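Local coordinates for conserved hypothetical protein (Bacteroides thetaiotaomicron, PDB 2FB0), which is of unknown function but is possibly an oxidoreductase, with a sequence related to the antibiotic biosynthesis monooxygenases of the dimeric alpha/beta-barrel group, at residues M4-V9 against M54-W59; K26-C31 against I39-F44; N8-V13 against K88-E93. All blocks are in the same frame, centred on the assembly; numbering follows the deposited sequence. Where two conformers were deposited one is given.

Contact 1: M4-V9 against M54-W59; sequences MIRLNV and MICETW
R6 starts out with CG anti to its backbone N (chi1 167°) and then bends at chi2 and chi3, which turns NE back toward T58 on the adjacent strand. There the guanidinium grips one oxygen side-on with two nitrogens: R6 NE lies 3.0 Å and R6 NH2 2.8 Å from T58 OG1, which sits near the guanidinium plane. A weak hydrogen bond from R6 NE to E57 O adds to the hold, while R6 NH2 also forms a salt bridge to E90 of the second subunit. On the same face C56 SG packs on R6 CD at 3.7 Å, and CE of selenomethionine M54 lies 3.8 Å from N8 CB. These strands, 5-12 and 52-59, are the two middle ones of the four-stranded antiparallel sheet of a ferredoxin-like alpha+beta fold. Their segments run 167° apart in direction, with hydrogen-bonded pairs I5-W59, L7-E57 and V9-I55 alternating with non-hydrogen-bonded R6-T58 and N8-C56. E57 points to the other face, where its OE1 accepts a hydrogen bond from W59 NE1 through the anti lone pair, in the indole plane, at 2.9 Å and 171°. The carboxylate is bordered by aliphatic groups of the opposing strand: L7 CD1 is 3.3 Å from E57 OE1 and V9 CG2 3.6 Å from E57 OE2. An acetate, probably from the crystallisation liquor, lies close to E57, and H68 and L65 of helix 62-68 pack on W59.

Contact 2: K26-C31 against I39-F44; sequences KELTAC and IAYDTF. With ACT (acetate ion), chain B.
Helix 26-31 runs almost antiparallel to strand 39-44 (168° between directions, axes 7.6 Å apart at closest), and the backbones draw nearest where T29 CA lies 5.7 Å from D42 CA. This is helix-on-sheet packing within a split beta-alpha-beta unit: helix 18-32 joins strand 5-12 to strand 38-46, with strand 52-59 lying between those two in the sheet. T29 carries much of the contact with both branches. Its hydroxyl, anti to the carbonyl carbon (chi1 -64°), receives a hydrogen bond from T43, with T43 OG1 and T29 OG1 2.9 Å apart. T29 OG1 is also bonded to A25 O one turn back in the helix, so the buried hydroxyl has two partners. The same oxygen sits near the ring plane of Y41, at its edge, 3.4 Å from Y41 CD2. The methyl branch turns to the strand backbone, placing T29 CG2 3.3 Å from Y41 O. Over one face of the Y41 ring lies L28 O, and the L28 side chain crosses the phenol end at a slant, with L28 CD2 only 3.1 Å from Y41 OH. D42 starts out away from the helix, and its carboxylate is engaged by R49, S46 and T48 of the second subunit, so the strand's other face belongs to the dimer interface. At the far end of the ring, Y41 OH donates a hydrogen bond of 2.8 Å to acetate atom O, which lies at the ring edge in its plane; the acetate is also hydrogen-bonded to H68 NE2.

Contact 3: N8-V13 against K88-E93; sequences NVFVRV and KLEKFE
The F10 ring meets E90 at its edge: E90 OE1 lies near the ring plane, 3.3 Å from F10 CE2, with the carboxylate turned 82° to the ring. K88 O approaches the ring obliquely. This is the edge pairing of the four-stranded antiparallel sheet of the ferredoxin-like fold, in which strand 86-93, outermost within this chain, lies alongside strand 5-12. F92 meets N8 in a different way. The side chains cross at about a right angle, N8 ND2 stands 4.0 Å from F92 CE1, and the amide and ring planes are 57° apart. All of these side chains project from one face of the sheet, and that face turns to the dimer interface. E90 OE1 has its stronger partner there, a salt bridge to R6 of the second subunit, N8 ND2 is hydrogen-bonded to N8 OD1 of that subunit, and the F92 ring meets F94 of that subunit edge-to-face. The contact of the electropositive F10 ring edge with a carboxylate oxygen is probably mildly attractive. K88, extended throughout, sends NZ to 3.8 Å from E90 OE2, a long salt bridge along its own strand. The backbone supplies the regular frame: N8-E90 and F10-K88 are hydrogen-bonded pairs, each with two bonds, among them N8 N to E90 O at 2.9 Å and K88 N to F10 O at 2.8 Å. Between them V9 and L89 form the non-hydrogen-bonded pair, where the CA atoms come to 4.3 Å. Their side chains point to the other face of the sheet and cross at a slant, V9 CG2 resting 3.9 Å from L89 CG.

In the fold
Contacts 1 and 3 share strand 5-12, which is bordered by strand 52-59 in the first and strand 86-93 in the second; contact 2 adds helix 18-32 to the sheet at its other outer strand, 38-46. Contacts 1 and 2 are buried and touch each other, whereas contact 3 is partly exposed and lies about 14 Å from contact 2, centre to centre. Chemistry follows place: backbone pairing dominates contacts 1 and 3, while contact 2 lacks backbone-to-backbone hydrogen bonds and rests mainly on side chains, with some backbone atoms touched. E57 and Y41 pack together between contacts 1 and 2 beside the acetate, while R6, N8, D42 and E90 bring all three contacts to the second subunit.

Contact 1: M4-V9 against M54-W59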
loop_
_atom_site.group_PDB
_atom_site.type_symbol
_atom_site.label_atom_id
_atom_site.label_comp_id
_atom_site.label_asym_id
_atom_site.label_seq_id
_atom_site.Cartn_x
_atom_site.Cartn_y
_atom_site.Cartn_z
HETATM N N MSE A 4 10.783 -5.291 -12.754
HETATM C CA MSE A 4 10.604 -4.368 -11.636
HETATM C C MSE A 4 10.145 -5.145 -10.397
HETATM O O MSE A 4 9.589 -6.242 -10.504
HETATM C CB MSE A 4 9.600 -3.260 -11.961
HETATM C CG MSE A 4 10.159 -2.144 -12.854
HETATM SE SE MSE A 4 8.776 -0.851 -13.152
HETATM C CE MSE A 4 7.639 -1.911 -14.266
ATOM N N ILE A 5 10.407 -4.578 -9.226
ATOM C CA ILE A 5 10.049 -5.222 -7.967
ATOM C C ILE A 5 9.143 -4.294 -7.174
ATOM O O ILE A 5 9.452 -3.113 -6.993
ATOM C CB ILE A 5 11.305 -5.577 -7.129
ATOM C CG1 ILE A 5 12.115 -6.681 -7.819
ATOM C CG2 ILE A 5 10.923 -6.004 -5.702
ATOM C CD1 ILE A 5 13.493 -6.894 -7.221
ATOM N N ARG A 6 8.026 -4.841 -6.714
ATOM C CA ARG A 6 7.113 -4.126 -5.834
ATOM C C ARG A 6 7.305 -4.632 -4.400
ATOM O O ARG A 6 7.244 -5.839 -4.151
ATOM C CB ARG A 6 5.657 -4.323 -6.291
ATOM C CG ARG A 6 4.574 -3.875 -5.278
ATOM C CD ARG A 6 4.627 -2.368 -4.930
ATOM N NE ARG A 6 4.809 -1.527 -6.118
ATOM C CZ ARG A 6 3.830 -1.222 -6.972
ATOM N NH1 ARG A 6 2.586 -1.657 -6.753
ATOM N NH2 ARG A 6 4.086 -0.451 -8.035
ATOM N N LEU A 7 7.535 -3.710 -3.467
ATOM C CA LEU A 7 7.516 -4.049 -2.036
ATOM C C LEU A 7 6.312 -3.428 -1.356
ATOM O O LEU A 7 5.979 -2.268 -1.611
ATOM C CB LEU A 7 8.797 -3.597 -1.315
ATOM C CG LEU A 7 10.174 -4.023 -1.853
ATOM C CD1 LEU A 7 11.264 -3.577 -0.890
ATOM C CD2 LEU A 7 10.242 -5.518 -2.022
ATOM N N ASN A 8 5.653 -4.226 -0.521
ATOM C CA ASN A 8 4.668 -3.756 0.433
ATOM C C ASN A 8 5.204 -4.063 1.834
ATOM O O ASN A 8 5.327 -5.231 2.216
ATOM C CB ASN A 8 3.323 -4.469 0.249
ATOM C CG ASN A 8 2.627 -4.142 -1.093
ATOM O OD1 ASN A 8 3.009 -3.207 -1.825
ATOM N ND2 ASN A 8 1.607 -4.918 -1.411
ATOM N N VAL A 9 5.516 -3.017 2.591
ATOM C CA VAL A 9 6.127 -3.179 3.909
ATOM C C VAL A 9 5.134 -2.681 4.946
ATOM O O VAL A 9 4.867 -1.484 5.034
ATOM C CB VAL A 9 7.470 -2.423 4.009
ATOM C CG1 VAL A 9 8.113 -2.640 5.392
ATOM C CG2 VAL A 9 8.447 -2.882 2.898
HETATM N N MSE A 54 1.938 1.523 6.071
HETATM C CA MSE A 54 2.675 0.704 5.129
HETATM C C MSE A 54 3.570 1.542 4.251
HETATM O O MSE A 54 3.335 2.739 4.060
HETATM C CB MSE A 54 1.744 -0.192 4.292
HETATM C CG MSE A 54 0.792 0.542 3.348
HETATM SE SE MSE A 54 0.019 -0.708 2.049
HETATM C CE MSE A 54 1.766 -1.119 1.204
ATOM N N ILE A 55 4.630 0.911 3.767
ATOM C CA ILE A 55 5.537 1.533 2.826
ATOM C C ILE A 55 5.374 0.764 1.524
ATOM O O ILE A 55 5.472 -0.465 1.499
ATOM C CB ILE A 55 7.011 1.497 3.303
ATOM C CG1 ILE A 55 7.153 2.144 4.694
ATOM C CG2 ILE A 55 7.897 2.258 2.320
ATOM C CD1 ILE A 55 8.567 1.991 5.317
ATOM N N CYS A 56 5.048 1.494 0.463
ATOM C CA CYS A 56 4.919 0.925 -0.868
ATOM C C CYS A 56 6.107 1.387 -1.702
ATOM O O CYS A 56 6.406 2.578 -1.750
ATOM C CB CYS A 56 3.613 1.388 -1.517
ATOM S SG CYS A 56 3.195 0.424 -2.985
ATOM N N GLU A 57 6.793 0.449 -2.346
ATOM C CA GLU A 57 8.003 0.776 -3.086
ATOM C C GLU A 57 7.981 0.090 -4.426
ATOM O O GLU A 57 7.452 -1.001 -4.548
ATOM C CB GLU A 57 9.251 0.308 -2.325
ATOM C CG GLU A 57 9.193 0.637 -0.849
ATOM C CD GLU A 57 10.315 0.028 -0.043
ATOM O OE1 GLU A 57 11.399 -0.244 -0.594
ATOM O OE2 GLU A 57 10.096 -0.155 1.170
ATOM N N THR A 58 8.584 0.729 -5.425
ATOM C CA THR A 58 8.865 0.062 -6.684
ATOM C C THR A 58 10.327 0.278 -7.037
ATOM O O THR A 58 10.814 1.413 -7.056
ATOM C CB THR A 58 7.971 0.580 -7.818
ATOM O OG1 THR A 58 6.613 0.538 -7.383
ATOM C CG2 THR A 58 8.138 -0.269 -9.095
ATOM N N TRP A 59 11.010 -0.828 -7.314
ATOM C CA TRP A 59 12.427 -0.827 -7.630
ATOM C C TRP A 59 12.618 -1.299 -9.053
ATOM O O TRP A 59 11.910 -2.196 -9.513
ATOM C CB TRP A 59 13.219 -1.686 -6.626
ATOM C CG TRP A 59 13.211 -1.000 -5.302
ATOM C CD1 TRP A 59 12.325 -1.195 -4.275
ATOM C CD2 TRP A 59 14.060 0.076 -4.902
ATOM N NE1 TRP A 59 12.591 -0.312 -3.248
ATOM C CE2 TRP A 59 13.651 0.476 -3.611
ATOM C CE3 TRP A 59 15.139 0.740 -5.511
ATOM C CZ2 TRP A 59 14.290 1.500 -2.911
ATOM C CZ3 TRP A 59 15.769 1.758 -4.815
ATOM C CH2 TRP A 59 15.337 2.133 -3.533
#

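Contact 2: K26-C31 against I39-F44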
loop_
_atom_site.group_PDB
_atom_site.type_symbol
_atom_site.label_atom_id
_atom_site.label_comp_id
_atom_site.label_asym_id
_atom_site.label_seq_id
_atom_site.Cartn_x
_atom_site.Cartn_y
_atom_site.Cartn_z
ATOM N N LYS A 26 8.746 8.705 6.347
ATOM C CA LYS A 26 8.728 9.885 5.484
ATOM C C LYS A 26 10.120 10.382 5.119
ATOM O O LYS A 26 10.363 10.742 3.967
ATOM C CB LYS A 26 7.906 11.002 6.115
ATOM C CG LYS A 26 6.402 10.782 6.000
ATOM C CD LYS A 26 5.624 11.733 6.904
ATOM C CE LYS A 26 5.740 13.178 6.459
ATOM N NZ LYS A 26 4.929 14.024 7.392
ATOM N N GLU A 27 11.028 10.389 6.095
ATOM C CA GLU A 27 12.418 10.770 5.855
ATOM C C GLU A 27 13.109 9.764 4.935
ATOM O O GLU A 27 13.831 10.153 4.021
ATOM C CB GLU A 27 13.173 10.932 7.183
ATOM C CG GLU A 27 12.426 11.820 8.166
ATOM C CD GLU A 27 13.245 12.201 9.380
ATOM O OE1 GLU A 27 13.428 11.352 10.274
ATOM O OE2 GLU A 27 13.684 13.367 9.452
ATOM N N LEU A 28 12.859 8.477 5.164
ATOM C CA LEU A 28 13.402 7.409 4.330
ATOM C C LEU A 28 12.819 7.494 2.894
ATOM O O LEU A 28 13.510 7.218 1.915
ATOM C CB LEU A 28 13.136 6.024 4.958
ATOM C CG LEU A 28 13.667 4.788 4.211
ATOM C CD1 LEU A 28 15.181 4.884 3.927
ATOM C CD2 LEU A 28 13.328 3.487 4.948
ATOM N N THR A 29 11.555 7.893 2.796
ATOM C CA THR A 29 10.888 8.096 1.501
ATOM C C THR A 29 11.619 9.176 0.676
ATOM O O THR A 29 11.987 8.936 -0.462
ATOM C CB THR A 29 9.387 8.455 1.693
ATOM O OG1 THR A 29 8.696 7.355 2.307
ATOM C CG2 THR A 29 8.711 8.809 0.346
ATOM N N ALA A 30 11.857 10.342 1.273
ATOM C CA ALA A 30 12.598 11.415 0.591
ATOM C C ALA A 30 13.999 10.972 0.161
ATOM O O ALA A 30 14.437 11.297 -0.940
ATOM C CB ALA A 30 12.655 12.692 1.474
ATOM N N CYS A 31 14.697 10.217 1.017
ATOM C CA CYS A 31 16.042 9.727 0.700
ATOM C C CYS A 31 16.045 8.708 -0.446
ATOM O O CYS A 31 16.861 8.796 -1.367
ATOM C CB CYS A 31 16.691 9.074 1.926
ATOM S SG CYS A 31 17.143 10.204 3.232
ATOM N N ILE A 39 11.929 3.589 -8.429
ATOM C CA ILE A 39 10.868 4.032 -9.332
ATOM C C ILE A 39 9.754 4.753 -8.563
ATOM O O ILE A 39 9.263 5.811 -8.999
ATOM C CB ILE A 39 10.388 2.854 -10.215
ATOM C CG1 ILE A 39 11.503 2.545 -11.225
ATOM C CG2 ILE A 39 9.051 3.179 -10.905
ATOM C CD1 ILE A 39 11.329 1.302 -11.982
ATOM N N ALA A 40 9.402 4.216 -7.395
ATOM C CA ALA A 40 8.378 4.813 -6.541
ATOM C C ALA A 40 8.618 4.429 -5.082
ATOM O O ALA A 40 9.180 3.371 -4.789
ATOM C CB ALA A 40 6.981 4.359 -6.975
ATOM N N TYR A 41 8.182 5.294 -4.173
ATOM C CA TYR A 41 8.365 5.046 -2.766
ATOM C C TYR A 41 7.478 6.029 -2.036
ATOM O O TYR A 41 7.567 7.226 -2.273
ATOM C CB TYR A 41 9.843 5.267 -2.395
ATOM C CG TYR A 41 10.301 4.602 -1.112
ATOM C CD1 TYR A 41 11.272 3.603 -1.135
ATOM C CD2 TYR A 41 9.766 4.980 0.125
ATOM C CE1 TYR A 41 11.727 2.998 0.061
ATOM C CE2 TYR A 41 10.205 4.383 1.318
ATOM C CZ TYR A 41 11.176 3.399 1.277
ATOM O OH TYR A 41 11.579 2.804 2.457
ATOM N N ASP A 42 6.617 5.528 -1.156
ATOM C CA ASP A 42 5.790 6.414 -0.342
ATOM C C ASP A 42 5.350 5.722 0.939
ATOM O O ASP A 42 5.314 4.498 1.011
ATOM C CB ASP A 42 4.563 6.926 -1.133
ATOM C CG ASP A 42 3.968 8.212 -0.548
ATOM O OD1 ASP A 42 4.578 8.818 0.368
ATOM O OD2 ASP A 42 2.883 8.638 -1.018
ATOM N N THR A 43 5.003 6.531 1.929
ATOM C CA THR A 43 4.472 6.070 3.206
ATOM C C THR A 43 2.968 6.315 3.227
ATOM O O THR A 43 2.529 7.400 2.868
ATOM C CB THR A 43 5.176 6.842 4.348
ATOM O OG1 THR A 43 6.591 6.646 4.217
ATOM C CG2 THR A 43 4.691 6.373 5.720
ATOM N N PHE A 44 2.197 5.301 3.628
ATOM C CA PHE A 44 0.739 5.353 3.656
ATOM C C PHE A 44 0.230 4.897 5.021
ATOM O O PHE A 44 0.600 3.818 5.489
ATOM C CB PHE A 44 0.131 4.386 2.625
ATOM C CG PHE A 44 0.458 4.707 1.200
ATOM C CD1 PHE A 44 -0.438 5.444 0.415
ATOM C CD2 PHE A 44 1.638 4.247 0.623
ATOM C CE1 PHE A 44 -0.141 5.737 -0.920
ATOM C CE2 PHE A 44 1.936 4.538 -0.719
ATOM C CZ PHE A 44 1.033 5.286 -1.485
HETATM C C ACT B . 12.907 -0.547 2.234
HETATM O O ACT B . 13.309 0.636 2.112
HETATM O OXT ACT B . 13.376 -1.405 1.438
HETATM C CH3 ACT B . 11.933 -0.939 3.290
#

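Contact 3: N8-V13 against K88-E93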
loop_
_atom_site.group_PDB
_atom_site.type_symbol
_atom_site.label_atom_id
_atom_site.label_comp_id
_atom_site.label_asym_id
_atom_site.label_seq_id
_atom_site.Cartn_x
_atom_site.Cartn_y
_atom_site.Cartn_z
ATOM N N ASN A 8 5.653 -4.226 -0.521
ATOM C CA ASN A 8 4.668 -3.756 0.433
ATOM C C ASN A 8 5.204 -4.063 1.834
ATOM O O ASN A 8 5.327 -5.231 2.216
ATOM C CB ASN A 8 3.323 -4.469 0.249
ATOM C CG ASN A 8 2.627 -4.142 -1.093
ATOM O OD1 ASN A 8 3.009 -3.207 -1.825
ATOM N ND2 ASN A 8 1.607 -4.918 -1.411
ATOM N N VAL A 9 5.516 -3.017 2.591
ATOM C CA VAL A 9 6.127 -3.179 3.909
ATOM C C VAL A 9 5.134 -2.681 4.946
ATOM O O VAL A 9 4.867 -1.484 5.034
ATOM C CB VAL A 9 7.470 -2.423 4.009
ATOM C CG1 VAL A 9 8.113 -2.640 5.392
ATOM C CG2 VAL A 9 8.447 -2.882 2.898
ATOM N N PHE A 10 4.548 -3.617 5.683
ATOM C CA PHE A 10 3.516 -3.302 6.666
ATOM C C PHE A 10 4.165 -3.068 8.013
ATOM O O PHE A 10 5.072 -3.797 8.400
ATOM C CB PHE A 10 2.476 -4.419 6.729
ATOM C CG PHE A 10 1.828 -4.695 5.396
ATOM C CD1 PHE A 10 0.757 -3.925 4.961
ATOM C CD2 PHE A 10 2.315 -5.701 4.570
ATOM C CE1 PHE A 10 0.169 -4.161 3.722
ATOM C CE2 PHE A 10 1.730 -5.951 3.318
ATOM C CZ PHE A 10 0.651 -5.169 2.898
ATOM N N VAL A 11 3.720 -2.016 8.691
ATOM C CA VAL A 11 4.295 -1.600 9.966
ATOM C C VAL A 11 3.183 -1.502 11.009
ATOM O O VAL A 11 2.155 -0.835 10.784
ATOM C CB VAL A 11 5.044 -0.243 9.866
ATOM C CG1 VAL A 11 5.729 0.111 11.199
ATOM C CG2 VAL A 11 6.083 -0.246 8.727
ATOM N N ARG A 12 3.376 -2.189 12.134
ATOM C CA ARG A 12 2.468 -2.081 13.274
ATOM C C ARG A 12 3.185 -1.275 14.363
ATOM O O ARG A 12 4.316 -1.596 14.738
ATOM C CB ARG A 12 2.053 -3.475 13.778
ATOM C CG ARG A 12 0.794 -3.494 14.670
ATOM C CD ARG A 12 1.116 -3.163 16.127
ATOM N NE ARG A 12 -0.064 -2.750 16.893
ATOM C CZ ARG A 12 -0.037 -2.283 18.141
ATOM N NH1 ARG A 12 1.116 -2.169 18.802
ATOM N NH2 ARG A 12 -1.173 -1.925 18.730
ATOM N N VAL A 13 2.527 -0.227 14.849
ATOM C CA VAL A 13 3.125 0.710 15.802
ATOM C C VAL A 13 2.088 1.190 16.832
ATOM O O VAL A 13 0.923 1.434 16.480
ATOM C CB VAL A 13 3.768 1.928 15.057
ATOM C CG1 VAL A 13 2.707 2.764 14.289
ATOM C CG2 VAL A 13 4.588 2.794 16.009
ATOM N N LYS A 88 6.924 -5.909 8.528
ATOM C CA LYS A 88 6.847 -7.115 7.702
ATOM C C LYS A 88 6.940 -6.742 6.226
ATOM O O LYS A 88 6.047 -6.087 5.679
ATOM C CB LYS A 88 5.554 -7.897 7.946
ATOM C CG LYS A 88 5.460 -9.180 7.083
ATOM C CD LYS A 88 4.046 -9.792 7.132
ATOM C CE LYS A 88 3.954 -11.074 6.295
ATOM N NZ LYS A 88 2.743 -11.864 6.678
ATOM N N LEU A 89 8.008 -7.195 5.586
ATOM C CA LEU A 89 8.246 -6.896 4.186
ATOM C C LEU A 89 7.722 -8.017 3.275
ATOM O O LEU A 89 7.982 -9.204 3.506
ATOM C CB LEU A 89 9.739 -6.631 3.965
ATOM C CG LEU A 89 10.250 -6.371 2.542
ATOM C CD1 LEU A 89 11.537 -5.581 2.626
ATOM C CD2 LEU A 89 10.469 -7.684 1.814
ATOM N N GLU A 90 6.960 -7.631 2.255
ATOM C CA GLU A 90 6.515 -8.562 1.222
ATOM C C GLU A 90 7.005 -8.043 -0.133
ATOM O O GLU A 90 6.898 -6.846 -0.427
ATOM C CB GLU A 90 4.991 -8.733 1.230
ATOM C CG GLU A 90 4.422 -9.168 2.591
ATOM C CD GLU A 90 2.968 -9.598 2.533
ATOM O OE1 GLU A 90 2.125 -8.901 1.925
ATOM O OE2 GLU A 90 2.660 -10.653 3.116
ATOM N N LYS A 91 7.550 -8.957 -0.931
ATOM C CA LYS A 91 8.173 -8.655 -2.212
ATOM C C LYS A 91 7.455 -9.374 -3.359
ATOM O O LYS A 91 7.106 -10.545 -3.240
ATOM C CB LYS A 91 9.653 -9.064 -2.167
ATOM C CG LYS A 91 10.355 -9.132 -3.538
ATOM C CD LYS A 91 11.868 -8.861 -3.423
ATOM C CE LYS A 91 12.617 -9.918 -2.623
ATOM N NZ LYS A 91 14.034 -9.475 -2.328
ATOM N N PHE A 92 7.236 -8.658 -4.465
ATOM C CA PHE A 92 6.568 -9.205 -5.654
ATOM C C PHE A 92 7.302 -8.722 -6.910
ATOM O O PHE A 92 7.864 -7.629 -6.926
ATOM C CB PHE A 92 5.108 -8.734 -5.722
ATOM C CG PHE A 92 4.314 -8.999 -4.468
ATOM C CD1 PHE A 92 4.249 -8.043 -3.453
ATOM C CD2 PHE A 92 3.621 -10.204 -4.306
ATOM C CE1 PHE A 92 3.508 -8.283 -2.284
ATOM C CE2 PHE A 92 2.886 -10.452 -3.137
ATOM C CZ PHE A 92 2.834 -9.483 -2.131
ATOM N N GLU A 93 7.315 -9.549 -7.948
ATOM C CA GLU A 93 7.884 -9.145 -9.231
ATOM C C GLU A 93 6.772 -8.775 -10.200
ATOM O O GLU A 93 5.701 -9.395 -10.198
ATOM C CB GLU A 93 8.734 -10.261 -9.842
ATOM C CG GLU A 93 10.064 -10.487 -9.132
ATOM C CD GLU A 93 11.054 -11.295 -9.958
ATOM O OE1 GLU A 93 10.829 -11.479 -11.180
ATOM O OE2 GLU A 93 12.072 -11.744 -9.381
#